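Local coordinates for rhamnose ABC transporter, rhamnose-binding protein (Actinomyces odontolyticus ATCC 17982, PDB 5BQ3) that probably binds a carbohydrate, perhaps rhamnose, as the solute-binding component of a bacterial sugar ABC transporter, at residues N39-V44 with A267-A272; K35-P40 with V61-P66; K50-E55 with L274-A279; A98-L103 with D119-C124. All coordinates share one frame; numbering follows the deposited sequence.

Contact 1: N39-V44 with A267-A272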
loop_
_atom_site.group_PDB
_atom_site.type_symbol
_atom_site.label_atom_id
_atom_site.label_comp_id
_atom_site.label_asym_id
_atom_site.label_seq_id
_atom_site.Cartn_x
_atom_site.Cartn_y
_atom_site.Cartn_z
ATOM N N ASN A 39 14.315 -3.291 -5.231
ATOM C CA ASN A 39 13.175 -2.532 -5.738
ATOM C C ASN A 39 13.094 -1.234 -4.912
ATOM O O ASN A 39 13.017 -1.322 -3.687
ATOM C CB ASN A 39 11.882 -3.343 -5.681
ATOM C CG ASN A 39 10.699 -2.625 -6.274
ATOM O OD1 ASN A 39 9.975 -1.911 -5.586
ATOM N ND2 ASN A 39 10.493 -2.771 -7.571
ATOM N N PRO A 40 13.183 -0.037 -5.549
ATOM C CA PRO A 40 13.211 1.227 -4.783
ATOM C C PRO A 40 12.159 1.378 -3.673
ATOM O O PRO A 40 12.541 1.671 -2.541
ATOM C CB PRO A 40 13.002 2.287 -5.861
ATOM C CG PRO A 40 13.613 1.695 -7.065
ATOM C CD PRO A 40 13.341 0.221 -6.995
ATOM N N PHE A 41 10.862 1.180 -3.985
ATOM C CA PHE A 41 9.754 1.324 -3.035
ATOM C C PHE A 41 9.805 0.229 -1.961
ATOM O O PHE A 41 9.558 0.518 -0.786
ATOM C CB PHE A 41 8.415 1.301 -3.791
ATOM C CG PHE A 41 7.181 1.631 -2.988
ATOM C CD1 PHE A 41 6.522 0.647 -2.264
ATOM C CD2 PHE A 41 6.628 2.906 -3.024
ATOM C CE1 PHE A 41 5.362 0.945 -1.543
ATOM C CE2 PHE A 41 5.467 3.201 -2.308
ATOM C CZ PHE A 41 4.841 2.220 -1.571
ATOM N N SER A 42 10.127 -1.014 -2.367
ATOM C CA SER A 42 10.217 -2.181 -1.488
ATOM C C SER A 42 11.396 -2.060 -0.502
ATOM O O SER A 42 11.285 -2.532 0.629
ATOM C CB SER A 42 10.347 -3.451 -2.319
ATOM O OG SER A 42 9.982 -4.602 -1.579
ATOM N N ASP A 43 12.501 -1.405 -0.923
ATOM C CA ASP A 43 13.702 -1.196 -0.107
ATOM C C ASP A 43 13.463 -0.187 1.032
ATOM O O ASP A 43 14.132 -0.275 2.065
ATOM C CB ASP A 43 14.891 -0.755 -0.981
ATOM C CG ASP A 43 15.552 -1.868 -1.792
ATOM O OD1 ASP A 43 15.046 -3.017 -1.758
ATOM O OD2 ASP A 43 16.570 -1.590 -2.464
ATOM N N VAL A 44 12.511 0.752 0.851
ATOM C CA VAL A 44 12.116 1.744 1.865
ATOM C C VAL A 44 11.369 0.997 2.989
ATOM O O VAL A 44 11.604 1.267 4.165
ATOM C CB VAL A 44 11.275 2.904 1.255
ATOM C CG1 VAL A 44 10.790 3.873 2.331
ATOM C CG2 VAL A 44 12.067 3.654 0.191
ATOM N N ALA A 267 -2.715 10.926 -2.787
ATOM C CA ALA A 267 -2.463 10.112 -1.608
ATOM C C ALA A 267 -1.761 8.806 -1.959
ATOM O O ALA A 267 -1.739 8.400 -3.120
ATOM C CB ALA A 267 -3.770 9.820 -0.883
ATOM N N LEU A 268 -1.162 8.174 -0.940
ATOM C CA LEU A 268 -0.497 6.873 -0.977
ATOM C C LEU A 268 -0.259 6.449 0.481
ATOM O O LEU A 268 -1.203 6.496 1.271
ATOM C CB LEU A 268 0.797 6.874 -1.832
ATOM C CG LEU A 268 1.286 5.511 -2.354
ATOM C CD1 LEU A 268 0.474 5.029 -3.548
ATOM C CD2 LEU A 268 2.739 5.570 -2.713
ATOM N N TRP A 269 0.966 6.032 0.838
ATOM C CA TRP A 269 1.341 5.564 2.176
ATOM C C TRP A 269 2.852 5.564 2.316
ATOM O O TRP A 269 3.555 5.613 1.308
ATOM C CB TRP A 269 0.780 4.147 2.438
ATOM C CG TRP A 269 0.911 3.221 1.262
ATOM C CD1 TRP A 269 2.018 2.513 0.894
ATOM C CD2 TRP A 269 -0.086 2.955 0.266
ATOM N NE1 TRP A 269 1.771 1.817 -0.266
ATOM C CE2 TRP A 269 0.484 2.067 -0.672
ATOM C CE3 TRP A 269 -1.416 3.377 0.077
ATOM C CZ2 TRP A 269 -0.225 1.593 -1.781
ATOM C CZ3 TRP A 269 -2.117 2.910 -1.024
ATOM C CH2 TRP A 269 -1.524 2.027 -1.937
ATOM N N ASP A 270 3.352 5.522 3.554
ATOM C CA ASP A 270 4.783 5.450 3.833
ATOM C C ASP A 270 5.157 3.962 3.966
ATOM O O ASP A 270 4.745 3.338 4.951
ATOM C CB ASP A 270 5.133 6.255 5.105
ATOM C CG ASP A 270 6.614 6.503 5.370
ATOM O OD1 ASP A 270 7.461 5.944 4.632
ATOM O OD2 ASP A 270 6.926 7.251 6.323
ATOM N N PRO A 271 5.884 3.356 2.984
ATOM C CA PRO A 271 6.215 1.920 3.098
ATOM C C PRO A 271 7.124 1.584 4.289
ATOM O O PRO A 271 7.061 0.458 4.778
ATOM C CB PRO A 271 6.893 1.588 1.763
ATOM C CG PRO A 271 7.306 2.873 1.193
ATOM C CD PRO A 271 6.412 3.935 1.732
ATOM N N ALA A 272 7.927 2.560 4.777
ATOM C CA ALA A 272 8.823 2.416 5.932
ATOM C C ALA A 272 8.043 2.098 7.218
ATOM O O ALA A 272 8.538 1.341 8.059
ATOM C CB ALA A 272 9.636 3.686 6.121
#

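Contact 2: K35-P40 with V61-P66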
loop_
_atom_site.group_PDB
_atom_site.type_symbol
_atom_site.label_atom_id
_atom_site.label_comp_id
_atom_site.label_asym_id
_atom_site.label_seq_id
_atom_site.Cartn_x
_atom_site.Cartn_y
_atom_site.Cartn_z
ATOM N N LYS A 35 9.115 -9.130 -2.267
ATOM C CA LYS A 35 8.641 -9.751 -3.508
ATOM C C LYS A 35 9.804 -9.977 -4.481
ATOM O O LYS A 35 9.879 -11.012 -5.146
ATOM C CB LYS A 35 7.583 -8.856 -4.174
ATOM C CG LYS A 35 6.197 -8.936 -3.563
ATOM C CD LYS A 35 5.222 -8.084 -4.354
ATOM C CE LYS A 35 3.806 -8.293 -3.897
ATOM N NZ LYS A 35 2.845 -7.471 -4.676
ATOM N N GLN A 36 10.717 -8.997 -4.531
ATOM C CA GLN A 36 11.888 -8.929 -5.398
ATOM C C GLN A 36 12.967 -8.085 -4.712
ATOM O O GLN A 36 12.635 -7.141 -3.991
ATOM C CB GLN A 36 11.450 -8.298 -6.743
ATOM C CG GLN A 36 12.508 -8.205 -7.830
ATOM C CD GLN A 36 11.956 -7.592 -9.095
ATOM O OE1 GLN A 36 11.773 -8.268 -10.114
ATOM N NE2 GLN A 36 11.682 -6.296 -9.063
ATOM N N LEU A 37 14.248 -8.423 -4.928
ATOM C CA LEU A 37 15.365 -7.660 -4.374
ATOM C C LEU A 37 15.644 -6.408 -5.207
ATOM O O LEU A 37 15.366 -6.387 -6.412
ATOM C CB LEU A 37 16.647 -8.510 -4.294
ATOM C CG LEU A 37 16.781 -9.519 -3.149
ATOM C CD1 LEU A 37 18.087 -10.268 -3.266
ATOM C CD2 LEU A 37 16.715 -8.840 -1.779
ATOM N N ASN A 38 16.214 -5.377 -4.551
ATOM C CA ASN A 38 16.642 -4.089 -5.110
ATOM C C ASN A 38 15.508 -3.331 -5.844
ATOM O O ASN A 38 15.723 -2.767 -6.921
ATOM C CB ASN A 38 17.877 -4.261 -6.024
ATOM C CG ASN A 38 19.002 -5.067 -5.406
ATOM O OD1 ASN A 38 19.385 -6.122 -5.919
ATOM N ND2 ASN A 38 19.542 -4.605 -4.282
ATOM N N ASN A 39 14.315 -3.291 -5.231
ATOM C CA ASN A 39 13.175 -2.532 -5.738
ATOM C C ASN A 39 13.094 -1.234 -4.912
ATOM O O ASN A 39 13.017 -1.322 -3.687
ATOM C CB ASN A 39 11.882 -3.343 -5.681
ATOM C CG ASN A 39 10.699 -2.625 -6.274
ATOM O OD1 ASN A 39 9.975 -1.911 -5.586
ATOM N ND2 ASN A 39 10.493 -2.771 -7.571
ATOM N N PRO A 40 13.183 -0.037 -5.549
ATOM C CA PRO A 40 13.211 1.227 -4.783
ATOM C C PRO A 40 12.159 1.378 -3.673
ATOM O O PRO A 40 12.541 1.671 -2.541
ATOM C CB PRO A 40 13.002 2.287 -5.861
ATOM C CG PRO A 40 13.613 1.695 -7.065
ATOM C CD PRO A 40 13.341 0.221 -6.995
ATOM N N VAL A 61 19.534 -9.794 12.039
ATOM C CA VAL A 61 18.588 -9.102 11.156
ATOM C C VAL A 61 19.085 -9.320 9.725
ATOM O O VAL A 61 20.164 -8.839 9.368
ATOM C CB VAL A 61 18.403 -7.594 11.510
ATOM C CG1 VAL A 61 17.284 -6.967 10.682
ATOM C CG2 VAL A 61 18.139 -7.392 13.001
ATOM N N ASN A 62 18.321 -10.085 8.923
ATOM C CA ASN A 62 18.703 -10.420 7.551
ATOM C C ASN A 62 17.613 -10.081 6.534
ATOM O O ASN A 62 16.438 -9.989 6.884
ATOM C CB ASN A 62 19.055 -11.913 7.443
ATOM C CG ASN A 62 20.057 -12.394 8.463
ATOM O OD1 ASN A 62 19.703 -13.051 9.450
ATOM N ND2 ASN A 62 21.328 -12.069 8.254
ATOM N N VAL A 63 18.021 -9.891 5.269
ATOM C CA VAL A 63 17.138 -9.623 4.136
ATOM C C VAL A 63 17.564 -10.560 2.998
ATOM O O VAL A 63 18.665 -10.418 2.460
ATOM C CB VAL A 63 17.112 -8.126 3.700
ATOM C CG1 VAL A 63 16.296 -7.930 2.424
ATOM C CG2 VAL A 63 16.573 -7.230 4.814
ATOM N N VAL A 64 16.712 -11.545 2.677
ATOM C CA VAL A 64 16.938 -12.514 1.595
ATOM C C VAL A 64 15.740 -12.466 0.642
ATOM O O VAL A 64 14.650 -12.077 1.055
ATOM C CB VAL A 64 17.237 -13.965 2.081
ATOM C CG1 VAL A 64 18.519 -14.029 2.904
ATOM C CG2 VAL A 64 16.061 -14.577 2.839
ATOM N N GLY A 65 15.945 -12.855 -0.609
ATOM C CA GLY A 65 14.857 -12.857 -1.575
ATOM C C GLY A 65 15.248 -13.106 -3.017
ATOM O O GLY A 65 16.438 -13.139 -3.349
ATOM N N PRO A 66 14.242 -13.273 -3.907
ATOM C CA PRO A 66 14.556 -13.516 -5.323
ATOM C C PRO A 66 14.894 -12.235 -6.083
ATOM O O PRO A 66 14.515 -11.140 -5.659
ATOM C CB PRO A 66 13.272 -14.148 -5.854
ATOM C CG PRO A 66 12.189 -13.584 -5.004
ATOM C CD PRO A 66 12.782 -13.267 -3.663
#

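Contact 3: K50-E55 with L274-A279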
loop_
_atom_site.group_PDB
_atom_site.type_symbol
_atom_site.label_atom_id
_atom_site.label_comp_id
_atom_site.label_asym_id
_atom_site.label_seq_id
_atom_site.Cartn_x
_atom_site.Cartn_y
_atom_site.Cartn_z
ATOM N N LYS A 50 14.257 -3.074 9.242
ATOM C CA LYS A 50 15.605 -3.252 9.797
ATOM C C LYS A 50 15.847 -2.274 10.946
ATOM O O LYS A 50 16.405 -2.670 11.970
ATOM C CB LYS A 50 16.682 -3.066 8.714
ATOM C CG LYS A 50 16.738 -4.183 7.671
ATOM C CD LYS A 50 17.987 -4.096 6.789
ATOM C CE LYS A 50 17.872 -3.091 5.667
ATOM N NZ LYS A 50 19.134 -2.983 4.891
ATOM N N ASN A 51 15.417 -1.006 10.781
ATOM C CA ASN A 51 15.557 0.040 11.795
ATOM C C ASN A 51 14.741 -0.303 13.044
ATOM O O ASN A 51 15.237 -0.110 14.152
ATOM C CB ASN A 51 15.162 1.405 11.234
ATOM C CG ASN A 51 16.318 2.190 10.653
ATOM O OD1 ASN A 51 17.157 1.674 9.900
ATOM N ND2 ASN A 51 16.378 3.470 10.981
ATOM N N ALA A 52 13.521 -0.854 12.863
ATOM C CA ALA A 52 12.657 -1.285 13.964
ATOM C C ALA A 52 13.269 -2.482 14.700
ATOM O O ALA A 52 13.302 -2.478 15.928
ATOM C CB ALA A 52 11.278 -1.637 13.443
ATOM N N ALA A 53 13.796 -3.475 13.947
ATOM C CA ALA A 53 14.443 -4.685 14.473
ATOM C C ALA A 53 15.682 -4.353 15.317
ATOM O O ALA A 53 15.955 -5.048 16.297
ATOM C CB ALA A 53 14.823 -5.614 13.330
ATOM N N GLY A 54 16.395 -3.291 14.939
ATOM C CA GLY A 54 17.559 -2.784 15.657
ATOM C C GLY A 54 17.162 -2.163 16.982
ATOM O O GLY A 54 17.838 -2.373 17.991
ATOM N N GLU A 55 16.039 -1.406 16.984
ATOM C CA GLU A 55 15.453 -0.760 18.163
ATOM C C GLU A 55 14.984 -1.809 19.175
ATOM O O GLU A 55 15.224 -1.653 20.373
ATOM C CB GLU A 55 14.269 0.141 17.762
ATOM C CG GLU A 55 14.660 1.467 17.133
ATOM C CD GLU A 55 13.506 2.324 16.652
ATOM O OE1 GLU A 55 12.420 2.284 17.277
ATOM O OE2 GLU A 55 13.696 3.062 15.657
ATOM N N LEU A 274 5.163 0.432 7.331
ATOM C CA LEU A 274 4.662 -0.932 7.168
ATOM C C LEU A 274 5.686 -1.959 7.683
ATOM O O LEU A 274 5.307 -2.864 8.426
ATOM C CB LEU A 274 4.303 -1.197 5.693
ATOM C CG LEU A 274 3.855 -2.609 5.321
ATOM C CD1 LEU A 274 2.427 -2.871 5.760
ATOM C CD2 LEU A 274 3.985 -2.824 3.849
ATOM N N GLY A 275 6.953 -1.795 7.298
ATOM C CA GLY A 275 8.048 -2.654 7.739
ATOM C C GLY A 275 8.317 -2.507 9.225
ATOM O O GLY A 275 8.640 -3.489 9.899
ATOM N N TYR A 276 8.149 -1.272 9.744
ATOM C CA TYR A 276 8.322 -0.895 11.148
ATOM C C TYR A 276 7.323 -1.647 12.043
ATOM O O TYR A 276 7.749 -2.299 12.995
ATOM C CB TYR A 276 8.165 0.633 11.313
ATOM C CG TYR A 276 8.639 1.177 12.642
ATOM C CD1 TYR A 276 9.948 1.617 12.812
ATOM C CD2 TYR A 276 7.765 1.303 13.719
ATOM C CE1 TYR A 276 10.389 2.124 14.035
ATOM C CE2 TYR A 276 8.192 1.812 14.943
ATOM C CZ TYR A 276 9.505 2.221 15.097
ATOM O OH TYR A 276 9.920 2.725 16.306
ATOM N N VAL A 277 6.011 -1.573 11.721
ATOM C CA VAL A 277 4.913 -2.228 12.454
ATOM C C VAL A 277 5.081 -3.758 12.391
ATOM O O VAL A 277 4.916 -4.423 13.414
ATOM C CB VAL A 277 3.513 -1.769 11.934
ATOM C CG1 VAL A 277 2.376 -2.579 12.559
ATOM C CG2 VAL A 277 3.294 -0.280 12.189
ATOM N N ALA A 278 5.444 -4.297 11.208
ATOM C CA ALA A 278 5.639 -5.731 10.968
ATOM C C ALA A 278 6.742 -6.332 11.851
ATOM O O ALA A 278 6.551 -7.420 12.390
ATOM C CB ALA A 278 5.951 -5.973 9.503
ATOM N N ALA A 279 7.877 -5.621 12.015
ATOM C CA ALA A 279 9.004 -6.062 12.841
ATOM C C ALA A 279 8.618 -6.086 14.320
ATOM O O ALA A 279 9.041 -6.994 15.037
ATOM C CB ALA A 279 10.204 -5.158 12.619
#

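Contact 4: A98-L103 with D119-C124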
loop_
_atom_site.group_PDB
_atom_site.type_symbol
_atom_site.label_atom_id
_atom_site.label_comp_id
_atom_site.label_asym_id
_atom_site.label_seq_id
_atom_site.Cartn_x
_atom_site.Cartn_y
_atom_site.Cartn_z
ATOM N N ALA A 98 0.918 -20.043 -3.658
ATOM C CA ALA A 98 2.199 -20.662 -4.023
ATOM C C ALA A 98 3.215 -20.714 -2.872
ATOM O O ALA A 98 3.966 -21.688 -2.784
ATOM C CB ALA A 98 2.810 -19.936 -5.206
ATOM N N VAL A 99 3.251 -19.681 -2.013
ATOM C CA VAL A 99 4.192 -19.589 -0.885
ATOM C C VAL A 99 3.627 -20.258 0.388
ATOM O O VAL A 99 4.386 -20.508 1.327
ATOM C CB VAL A 99 4.626 -18.122 -0.581
ATOM C CG1 VAL A 99 5.387 -17.503 -1.748
ATOM C CG2 VAL A 99 3.441 -17.250 -0.173
ATOM N N CYS A 100 2.306 -20.524 0.416
ATOM C CA CYS A 100 1.562 -21.082 1.552
ATOM C C CYS A 100 2.145 -22.413 2.108
ATOM O O CYS A 100 2.303 -22.460 3.328
ATOM C CB CYS A 100 0.081 -21.234 1.217
ATOM S SG CYS A 100 -0.984 -21.486 2.661
ATOM N N PRO A 101 2.477 -23.481 1.324
ATOM C CA PRO A 101 3.016 -24.705 1.952
ATOM C C PRO A 101 4.366 -24.495 2.648
ATOM O O PRO A 101 4.604 -25.111 3.686
ATOM C CB PRO A 101 3.158 -25.679 0.777
ATOM C CG PRO A 101 2.293 -25.142 -0.277
ATOM C CD PRO A 101 2.362 -23.663 -0.136
ATOM N N ALA A 102 5.234 -23.627 2.088
ATOM C CA ALA A 102 6.550 -23.304 2.648
ATOM C C ALA A 102 6.409 -22.519 3.955
ATOM O O ALA A 102 7.168 -22.763 4.892
ATOM C CB ALA A 102 7.373 -22.516 1.642
ATOM N N LEU A 103 5.419 -21.603 4.024
ATOM C CA LEU A 103 5.134 -20.790 5.210
ATOM C C LEU A 103 4.466 -21.623 6.312
ATOM O O LEU A 103 4.670 -21.343 7.492
ATOM C CB LEU A 103 4.255 -19.579 4.857
ATOM C CG LEU A 103 4.863 -18.485 3.972
ATOM C CD1 LEU A 103 3.823 -17.437 3.621
ATOM C CD2 LEU A 103 6.069 -17.833 4.626
ATOM N N ASP A 119 -0.655 -10.229 1.219
ATOM C CA ASP A 119 -0.948 -11.376 2.064
ATOM C C ASP A 119 -0.869 -12.710 1.322
ATOM O O ASP A 119 -0.913 -12.764 0.089
ATOM C CB ASP A 119 -2.364 -11.223 2.666
ATOM C CG ASP A 119 -2.628 -12.023 3.937
ATOM O OD1 ASP A 119 -1.644 -12.397 4.625
ATOM O OD2 ASP A 119 -3.818 -12.260 4.255
ATOM N N SER A 120 -0.760 -13.790 2.106
ATOM C CA SER A 120 -0.823 -15.172 1.663
ATOM C C SER A 120 -2.250 -15.657 1.989
ATOM O O SER A 120 -3.121 -14.812 2.233
ATOM C CB SER A 120 0.256 -16.000 2.356
ATOM O OG SER A 120 0.041 -16.079 3.754
ATOM N N ALA A 121 -2.511 -16.978 2.007
ATOM C CA ALA A 121 -3.833 -17.459 2.416
ATOM C C ALA A 121 -3.930 -17.350 3.955
ATOM O O ALA A 121 -2.898 -17.228 4.619
ATOM C CB ALA A 121 -4.063 -18.888 1.937
ATOM N N ALA A 122 -5.149 -17.347 4.511
ATOM C CA ALA A 122 -5.408 -17.189 5.947
ATOM C C ALA A 122 -4.688 -18.213 6.862
ATOM O O ALA A 122 -4.413 -17.884 8.021
ATOM C CB ALA A 122 -6.902 -17.253 6.204
ATOM N N ASP A 123 -4.383 -19.428 6.362
ATOM C CA ASP A 123 -3.767 -20.485 7.178
ATOM C C ASP A 123 -2.220 -20.611 7.052
ATOM O O ASP A 123 -1.661 -21.554 7.619
ATOM C CB ASP A 123 -4.429 -21.855 6.877
ATOM C CG ASP A 123 -4.512 -22.295 5.417
ATOM O OD1 ASP A 123 -4.036 -21.541 4.534
ATOM O OD2 ASP A 123 -5.075 -23.382 5.156
ATOM N N CYS A 124 -1.530 -19.665 6.377
ATOM C CA CYS A 124 -0.068 -19.745 6.221
ATOM C C CYS A 124 0.678 -18.692 7.048
ATOM O O CYS A 124 1.909 -18.650 6.986
ATOM C CB CYS A 124 0.362 -19.676 4.755
ATOM S SG CYS A 124 -0.997 -19.657 3.558
#

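Contact 1: N39-V44 with A267-A272
V44 and A272, each in the first turns of its helix, bring their CA atoms to 5.3 Å, the closest CA pair between N39-V44 and A267-A272. Here A272 CA directs a C-H toward V44 O at 3.5 Å. Both helix starts are capped by the residue just ahead: N39 OD1 takes a weak bond from S42 N, and D270 OD1 a weak one from A272 N. F41 carries most of the side-chain contact. With its CG anti to the backbone N (chi1 -172°), the ring extends across to the strand end at L268 and to W269 just after it. P271 CG sits over one face, 3.8 Å from the ring centroid and 13° off its normal, a CH-pi contact. L268 CD2 lies 3.6 Å from F41 CE2, tip to tip. W269 NE1 lies 3.4 Å from F41 CZ, the two rings meeting at their edges with planes 86° apart, neither over the other's face. V44 CG1 extends the same apolar patch, 3.8 Å from P271 CG and beside A272 CB. F332, at the C-terminus, touches both F41 and P271. The contact thus joins the first helix of the amino-terminal lobe to the chain where it returns from the other lobe. Its chemistry is aromatic and aliphatic, which implies an interface resting on shape and dispersion rather than on polar pairing.

Contact 2: K35-P40 with V61-P66
L37 lies across the end of the V61-P66 segment, gripping it by backbone and side chain at once. L37 N donates to P66 O at 2.8 Å. The isobutyl group, with CG anti to the carbonyl carbon (chi1 -78°), extends over G65 toward V63: CD1 lies against G65 O at 3.3 Å, while CD2 looks toward V63 CG1 at 4.3 Å. The ring of P66 is directed the other way, CG meeting K35 O at 3.5 Å, so the two side chains flank the hydrogen bond rather than touching each other. K35 O also accepts from N94 ND2, and the K35 ammonium bonds to S118. An alanine at L37 would keep the N-H bond but would probably open a gap beside V63 and G65, leaving the two segments joined here chiefly through the backbone. K35-P40 follows strand 29-33, and V61-P66 holds the end of strand 60-63, its parallel neighbour in the sheet, and the residues after it. The contact joins the loop inside the beta-alpha-beta crossover (strand 29-33, helix 40-56, strand 60-63) to the chain leaving its second strand, in the Rossmann-like amino-terminal lobe of a periplasmic binding protein.

Contact 3: K50-E55 with L274-A279
Y276 and E55 form the polar part of this helix pair. The phenol OH donates to E55 OE1 at 2.7 Å, meeting the oxygen on its syn side but somewhat out of the carboxylate plane. The carboxylate stands at the hydroxyl edge of the ring, its plane turned 65° from that of the ring. Both ends are shared: Y276 OH is also bonded to N302 N, and E55 OE1 also to Y280 OH, a network that would hold the carboxylate from more than one direction. The helices behind it, 40-56 and 271-287, run in the same general direction, their local axes 8.0 Å apart at closest and crossing at -35°. They lie together on one side of the parallel sheet of the amino-terminal lobe, A53 on strand 60-63 and A278 on strands 112-116 and 127-130. The apolar part depends on small residues. A52 CB sits over one face of the Y276 ring, 4.0 Å from its centroid, a CH-pi contact; the ring reaches that place because CG is anti to the backbone N (chi1 -166°). One turn further along, A279 CB meets A52 CB at 3.8 Å and A53 N at 4.2 Å.

Contact 4: A98-L103 with D119-C124
C100 and C124 bring their CA atoms to 5.1 Å, the closest CA pair between the first turn of helix 100-109 and a loop segment that includes a type I beta turn from A121 to C124. Their disulfide joins the two segments covalently, SG to SG at 2.0 Å, with a chi3 of -91°, close to the perpendicular usual for such a bond. C100 SG stands anti to the backbone N (chi1 -164°), which carries it off the helix and over the turn, where A121 CB lies 4.1 Å from it and D123 OD1 3.6 Å. L103, one turn later on the helix, packs beside the bridge: its CB lies 3.3 Å from C124 O and 3.9 Å from C124 CB, and its CD1 reaches S120 CB at 4.0 Å. In the sheet of the amino-terminal lobe, helix 100-109 leads from strand 88-91 to its parallel neighbour 112-116, and the loop with C124 runs on to strand 127-130; the disulfide therefore fastens the start of a crossover helix to the loop that leaves the next strand. S120 OG donates to A121 O at 3.3 Å, tilted from the carbonyl plane. An alanine at S120 would take away OG and would probably leave A121 O without this donor and L103 CD1 less well covered. Around the loop, D119 makes a salt bridge with R125 and accepts from T115, and D123 O takes a hydrogen bond from Q104 NE2 of the same helix 100-109.

In the fold
Contacts 1 and 3 use the same two helices, 40-56 and 271-287: contact 1 meets them at their starts, near the centre of the molecule and partly buried, while contact 3 follows further along, with buried alanines and a more exposed polar margin. Contact 2 shares N39 and P40 with contact 1 and meets contact 3 through V61 against A53; it lies in loops and at a strand end, partly buried, and depends on a backbone bond. Contact 4 is separate, about 7 Å from contact 2 at the nearest atoms, buried and covalent. Chemistry changes accordingly: aromatic where the chain re-enters the lobe, small-residue packing between helices, main-chain bonding beside a strand end, disulfide at a crossover helix.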